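Structural polyprotein, VP1 (Israeli acute paralysis virus, PDB 5CDD) probably serves as a structural component of the virion, as one of the capsid proteins cut from the viral structural polyprotein. Local coordinates at residues L81-R89 / R152-D161. Numbering follows the deposited sequence.
Sequences LSYLYRFYR and RKIPIASTSD
I156 is the bump that fills a hollow in 81-89: its CD1 plugs the concave bend lined by the carbonyl oxygens of S82, Y85 and F87, 3.3 Å from S82 O, while CG2 rests against S82 CB. With CG1 anti to its carbonyl carbon (chi1 -60°) and CD1 anti to CA, the tip is carried into the bend beside the type I turn S82-Y85, where Y85 CB borders CD1 at 4.1 Å. The I156 backbone N donates to R86 O at 2.7 Å, which holds this residue against the bend. Next along, Y88 and I154 exchange two backbone bonds as an antiparallel hydrogen-bonded pair. Their side chains lie alongside each other on one side of the sheet, with I154 CB over the Y88 ring face, 3.5 Å from CZ and displaced toward the rim; the Y88 hydroxyl bonds onward to D165. F87 diverges from P155, yet its ring is sandwiched: K153 CE sits 3.9 Å from the F87 ring centroid, 4° off the normal, a CH-pi contact, and R86 CG covers the opposite face. P155 CG meets F87 CE1 at 3.7 Å. K153 NZ hydrogen-bonds to V46 O of a neighbouring Structural polyprotein chain. Short strand 154-155 thus pairs antiparallel with the start of strand 87-98, just beyond helix 77-82, consistent with a jelly-roll capsid fold; R86 and F87 form a classic bulge opposite G191 of strand 189-191, whose F190 packs against S82, Y88 and I156.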
ATOM      1  N   LEU A  81       4.837 -19.557  40.844  1.00 26.99           N
ATOM      2  CA  LEU A  81       3.443 -19.140  40.741  1.00 25.78           C
ATOM      3  C   LEU A  81       2.438 -20.289  40.836  1.00 26.29           C
ATOM      4  O   LEU A  81       1.287 -20.077  41.226  1.00 26.21           O
ATOM      5  CB  LEU A  81       3.220 -18.377  39.430  1.00 24.59           C
ATOM      6  CG  LEU A  81       3.942 -17.035  39.274  1.00 24.27           C
ATOM      7  CD1 LEU A  81       3.751 -16.510  37.860  1.00 23.63           C
ATOM      8  CD2 LEU A  81       3.407 -16.039  40.290  1.00 23.11           C
ATOM      9  N   SER A  82       2.864 -21.500  40.488  1.00 25.81           N
ATOM     10  CA  SER A  82       1.967 -22.649  40.531  1.00 26.51           C
ATOM     11  C   SER A  82       1.453 -22.918  41.942  1.00 26.93           C
ATOM     12  O   SER A  82       0.373 -23.483  42.121  1.00 28.51           O
ATOM     13  CB  SER A  82       2.670 -23.903  39.999  1.00 25.77           C
ATOM     14  OG  SER A  82       3.615 -24.402  40.929  1.00 25.77           O
ATOM     15  N   TYR A  83       2.228 -22.507  42.940  1.00 26.89           N
ATOM     16  CA  TYR A  83       1.860 -22.714  44.336  1.00 25.58           C
ATOM     17  C   TYR A  83       0.689 -21.857  44.812  1.00 25.36           C
ATOM     18  O   TYR A  83       0.145 -22.097  45.890  1.00 27.56           O
ATOM     19  CB  TYR A  83       3.077 -22.477  45.231  1.00 25.82           C
ATOM     20  CG  TYR A  83       3.965 -23.692  45.389  1.00 25.90           C
ATOM     21  CD1 TYR A  83       3.567 -24.768  46.180  1.00 26.16           C
ATOM     22  CD2 TYR A  83       5.206 -23.764  44.756  1.00 26.14           C
ATOM     23  CE1 TYR A  83       4.382 -25.888  46.343  1.00 27.38           C
ATOM     24  CE2 TYR A  83       6.031 -24.882  44.909  1.00 27.60           C
ATOM     25  CZ  TYR A  83       5.613 -25.939  45.706  1.00 28.13           C
ATOM     26  OH  TYR A  83       6.424 -27.041  45.879  1.00 28.16           O
ATOM     27  N   LEU A  84       0.300 -20.868  44.012  1.00 24.51           N
ATOM     28  CA  LEU A  84      -0.814 -19.988  44.366  1.00 23.60           C
ATOM     29  C   LEU A  84      -2.138 -20.450  43.760  1.00 23.54           C
ATOM     30  O   LEU A  84      -3.192 -19.892  44.066  1.00 23.54           O
ATOM     31  CB  LEU A  84      -0.534 -18.559  43.894  1.00 23.58           C
ATOM     32  CG  LEU A  84       0.636 -17.794  44.510  1.00 24.82           C
ATOM     33  CD1 LEU A  84       0.772 -16.440  43.831  1.00 24.01           C
ATOM     34  CD2 LEU A  84       0.407 -17.618  46.001  1.00 25.86           C
ATOM     35  N   TYR A  85      -2.082 -21.468  42.907  1.00 23.25           N
ATOM     36  CA  TYR A  85      -3.276 -21.984  42.242  1.00 22.35           C
ATOM     37  C   TYR A  85      -3.381 -23.500  42.364  1.00 22.49           C
ATOM     38  O   TYR A  85      -2.455 -24.153  42.842  1.00 22.69           O
ATOM     39  CB  TYR A  85      -3.240 -21.579  40.770  1.00 20.93           C
ATOM     40  CG  TYR A  85      -3.095 -20.085  40.579  1.00 20.13           C
ATOM     41  CD1 TYR A  85      -4.207 -19.244  40.638  1.00 19.47           C
ATOM     42  CD2 TYR A  85      -1.841 -19.505  40.391  1.00 19.70           C
ATOM     43  CE1 TYR A  85      -4.074 -17.863  40.517  1.00 18.18           C
ATOM     44  CE2 TYR A  85      -1.696 -18.124  40.271  1.00 18.13           C
ATOM     45  CZ  TYR A  85      -2.816 -17.312  40.336  1.00 18.31           C
ATOM     46  OH  TYR A  85      -2.680 -15.947  40.236  1.00 18.27           O
ATOM     47  N   ARG A  86      -4.507 -24.058  41.922  1.00 23.18           N
ATOM     48  CA  ARG A  86      -4.717 -25.501  42.001  1.00 24.70           C
ATOM     49  C   ARG A  86      -4.737 -26.208  40.647  1.00 25.80           C
ATOM     50  O   ARG A  86      -4.435 -27.397  40.562  1.00 26.79           O
ATOM     51  CB  ARG A  86      -6.025 -25.807  42.736  1.00 25.41           C
ATOM     52  CG  ARG A  86      -6.277 -27.297  42.946  1.00 26.49           C
ATOM     53  CD  ARG A  86      -5.244 -27.898  43.890  1.00 29.05           C
ATOM     54  NE  ARG A  86      -5.426 -27.431  45.263  1.00 29.98           N
ATOM     55  CZ  ARG A  86      -4.481 -27.464  46.198  1.00 30.55           C
ATOM     56  NH1 ARG A  86      -3.277 -27.939  45.913  1.00 32.37           N
ATOM     57  NH2 ARG A  86      -4.741 -27.025  47.422  1.00 31.16           N
ATOM     58  N   PHE A  87      -5.094 -25.483  39.593  1.00 26.89           N
ATOM     59  CA  PHE A  87      -5.169 -26.069  38.256  1.00 26.60           C
ATOM     60  C   PHE A  87      -4.333 -25.311  37.238  1.00 27.02           C
ATOM     61  O   PHE A  87      -4.010 -24.138  37.432  1.00 27.43           O
ATOM     62  CB  PHE A  87      -6.622 -26.075  37.771  1.00 26.34           C
ATOM     63  CG  PHE A  87      -7.551 -26.881  38.628  1.00 25.37           C
ATOM     64  CD1 PHE A  87      -7.608 -28.266  38.506  1.00 25.43           C
ATOM     65  CD2 PHE A  87      -8.375 -26.254  39.557  1.00 25.56           C
ATOM     66  CE1 PHE A  87      -8.473 -29.018  39.296  1.00 24.64           C
ATOM     67  CE2 PHE A  87      -9.245 -26.996  40.353  1.00 26.11           C
ATOM     68  CZ  PHE A  87      -9.293 -28.381  40.223  1.00 25.17           C
ATOM     69  N   TYR A  88      -3.987 -25.991  36.148  1.00 27.40           N
ATOM     70  CA  TYR A  88      -3.226 -25.379  35.066  1.00 27.26           C
ATOM     71  C   TYR A  88      -3.919 -25.740  33.758  1.00 27.85           C
ATOM     72  O   TYR A  88      -4.786 -26.616  33.728  1.00 26.92           O
ATOM     73  CB  TYR A  88      -1.766 -25.854  35.068  1.00 25.86           C
ATOM     74  CG  TYR A  88      -1.517 -27.253  34.551  1.00 26.21           C
ATOM     75  CD1 TYR A  88      -1.569 -27.538  33.186  1.00 26.56           C
ATOM     76  CD2 TYR A  88      -1.190 -28.286  35.424  1.00 26.87           C
ATOM     77  CE1 TYR A  88      -1.296 -28.818  32.706  1.00 28.27           C
ATOM     78  CE2 TYR A  88      -0.915 -29.568  34.956  1.00 29.34           C
ATOM     79  CZ  TYR A  88      -0.968 -29.827  33.598  1.00 29.92           C
ATOM     80  OH  TYR A  88      -0.689 -31.095  33.138  1.00 33.10           O
ATOM     81  N   ARG A  89      -3.542 -25.070  32.678  1.00 29.16           N
ATOM     82  CA  ARG A  89      -4.172 -25.321  31.393  1.00 27.89           C
ATOM     83  C   ARG A  89      -3.383 -24.662  30.272  1.00 27.54           C
ATOM     84  O   ARG A  89      -2.968 -23.512  30.391  1.00 30.41           O
ATOM     85  CB  ARG A  89      -5.598 -24.775  31.441  1.00 28.60           C
ATOM     86  CG  ARG A  89      -6.363 -24.842  30.152  1.00 31.88           C
ATOM     87  CD  ARG A  89      -6.396 -23.497  29.455  1.00 30.41           C
ATOM     88  NE  ARG A  89      -7.456 -23.475  28.454  1.00 33.42           N
ATOM     89  CZ  ARG A  89      -7.719 -22.443  27.664  1.00 33.90           C
ATOM     90  NH1 ARG A  89      -6.993 -21.337  27.751  1.00 35.48           N
ATOM     91  NH2 ARG A  89      -8.718 -22.515  26.795  1.00 35.66           N
ATOM     92  N   ARG A 152     -10.314 -30.318  30.397  1.00 30.54           N
ATOM     93  CA  ARG A 152     -10.122 -28.891  30.158  1.00 30.57           C
ATOM     94  C   ARG A 152      -9.099 -28.245  31.097  1.00 31.02           C
ATOM     95  O   ARG A 152      -8.609 -27.146  30.826  1.00 32.29           O
ATOM     96  CB  ARG A 152     -11.461 -28.162  30.267  1.00 30.36           C
ATOM     97  CG  ARG A 152     -12.152 -28.300  31.610  1.00 32.19           C
ATOM     98  CD  ARG A 152     -13.512 -27.646  31.544  1.00 33.19           C
ATOM     99  NE  ARG A 152     -14.355 -28.300  30.548  1.00 35.14           N
ATOM    100  CZ  ARG A 152     -15.422 -27.740  29.991  1.00 36.70           C
ATOM    101  NH1 ARG A 152     -15.778 -26.507  30.331  1.00 37.08           N
ATOM    102  NH2 ARG A 152     -16.133 -28.412  29.095  1.00 36.92           N
ATOM    103  N   LYS A 153      -8.786 -28.922  32.200  1.00 30.03           N
ATOM    104  CA  LYS A 153      -7.803 -28.433  33.163  1.00 29.27           C
ATOM    105  C   LYS A 153      -7.266 -29.598  33.989  1.00 29.34           C
ATOM    106  O   LYS A 153      -7.953 -30.599  34.188  1.00 29.17           O
ATOM    107  CB  LYS A 153      -8.409 -27.358  34.079  1.00 28.21           C
ATOM    108  CG  LYS A 153      -9.562 -27.809  34.960  1.00 27.87           C
ATOM    109  CD  LYS A 153      -9.970 -26.675  35.899  1.00 28.66           C
ATOM    110  CE  LYS A 153     -11.211 -27.001  36.721  1.00 28.60           C
ATOM    111  NZ  LYS A 153     -12.440 -27.105  35.887  1.00 30.72           N
ATOM    112  N   ILE A 154      -6.029 -29.464  34.453  1.00 29.35           N
ATOM    113  CA  ILE A 154      -5.386 -30.508  35.246  1.00 29.29           C
ATOM    114  C   ILE A 154      -4.929 -29.962  36.598  1.00 29.55           C
ATOM    115  O   ILE A 154      -4.515 -28.806  36.698  1.00 29.72           O
ATOM    116  CB  ILE A 154      -4.126 -31.053  34.530  1.00 28.98           C
ATOM    117  CG1 ILE A 154      -4.416 -31.337  33.050  1.00 28.47           C
ATOM    118  CG2 ILE A 154      -3.646 -32.313  35.224  1.00 28.54           C
ATOM    119  CD1 ILE A 154      -5.311 -32.531  32.785  1.00 25.89           C
ATOM    120  N   PRO A 155      -5.008 -30.787  37.660  1.00 30.20           N
ATOM    121  CA  PRO A 155      -4.571 -30.310  38.976  1.00 30.50           C
ATOM    122  C   PRO A 155      -3.052 -30.156  38.995  1.00 31.29           C
ATOM    123  O   PRO A 155      -2.327 -31.038  38.533  1.00 31.34           O
ATOM    124  CB  PRO A 155      -5.044 -31.414  39.925  1.00 28.26           C
ATOM    125  CG  PRO A 155      -6.221 -31.993  39.221  1.00 28.10           C
ATOM    126  CD  PRO A 155      -5.740 -32.058  37.794  1.00 30.02           C
ATOM    127  N   ILE A 156      -2.572 -29.034  39.520  1.00 31.64           N
ATOM    128  CA  ILE A 156      -1.139 -28.795  39.584  1.00 32.59           C
ATOM    129  C   ILE A 156      -0.482 -29.813  40.509  1.00 35.11           C
ATOM    130  O   ILE A 156      -0.836 -29.916  41.685  1.00 36.87           O
ATOM    131  CB  ILE A 156      -0.829 -27.378  40.096  1.00 30.68           C
ATOM    132  CG1 ILE A 156      -1.439 -26.341  39.151  1.00 28.67           C
ATOM    133  CG2 ILE A 156       0.672 -27.183  40.197  1.00 30.61           C
ATOM    134  CD1 ILE A 156      -1.252 -24.911  39.605  1.00 28.92           C
ATOM    135  N   ALA A 157       0.472 -30.563  39.966  1.00 36.96           N
ATOM    136  CA  ALA A 157       1.193 -31.586  40.719  1.00 38.65           C
ATOM    137  C   ALA A 157       0.258 -32.703  41.167  1.00 40.84           C
ATOM    138  O   ALA A 157       0.453 -33.303  42.224  1.00 42.28           O
ATOM    139  CB  ALA A 157       1.883 -30.962  41.926  1.00 37.18           C
ATOM    140  N   SER A 158      -0.758 -32.973  40.353  1.00 43.11           N
ATOM    141  CA  SER A 158      -1.725 -34.022  40.655  1.00 44.52           C
ATOM    142  C   SER A 158      -1.009 -35.354  40.830  1.00 45.17           C
ATOM    143  O   SER A 158       0.055 -35.575  40.257  1.00 45.13           O
ATOM    144  CB  SER A 158      -2.751 -34.136  39.527  1.00 45.19           C
ATOM    145  OG  SER A 158      -3.695 -35.158  39.798  1.00 46.54           O
ATOM    146  N   THR A 159      -1.601 -36.242  41.622  1.00 46.61           N
ATOM    147  CA  THR A 159      -1.008 -37.549  41.866  1.00 47.94           C
ATOM    148  C   THR A 159      -1.706 -38.640  41.055  1.00 49.30           C
ATOM    149  O   THR A 159      -1.347 -39.814  41.146  1.00 48.88           O
ATOM    150  CB  THR A 159      -1.080 -37.918  43.365  1.00 47.18           C
ATOM    151  OG1 THR A 159      -2.451 -37.981  43.780  1.00 46.70           O
ATOM    152  CG2 THR A 159      -0.352 -36.877  44.203  1.00 46.32           C
ATOM    153  N   SER A 160      -2.693 -38.248  40.254  1.00 51.33           N
ATOM    154  CA  SER A 160      -3.442 -39.208  39.447  1.00 53.39           C
ATOM    155  C   SER A 160      -3.305 -39.014  37.937  1.00 53.87           C
ATOM    156  O   SER A 160      -3.777 -39.846  37.160  1.00 54.93           O
ATOM    157  CB  SER A 160      -4.926 -39.163  39.825  1.00 55.36           C
ATOM    158  OG  SER A 160      -5.500 -37.904  39.515  1.00 56.87           O
ATOM    159  N   ASP A 161      -2.665 -37.925  37.520  1.00 54.18           N
ATOM    160  CA  ASP A 161      -2.489 -37.658  36.095  1.00 54.27           C
ATOM    161  C   ASP A 161      -1.613 -38.729  35.456  1.00 54.21           C
ATOM    162  O   ASP A 161      -0.394 -38.732  35.629  1.00 55.62           O
ATOM    163  CB  ASP A 161      -1.837 -36.290  35.872  1.00 53.61           C
ATOM    164  CG  ASP A 161      -1.820 -35.880  34.402  1.00 52.58           C
ATOM    165  OD1 ASP A 161      -1.524 -36.728  33.533  1.00 49.86           O
ATOM    166  OD2 ASP A 161      -2.094 -34.697  34.118  1.00 54.32           O
TER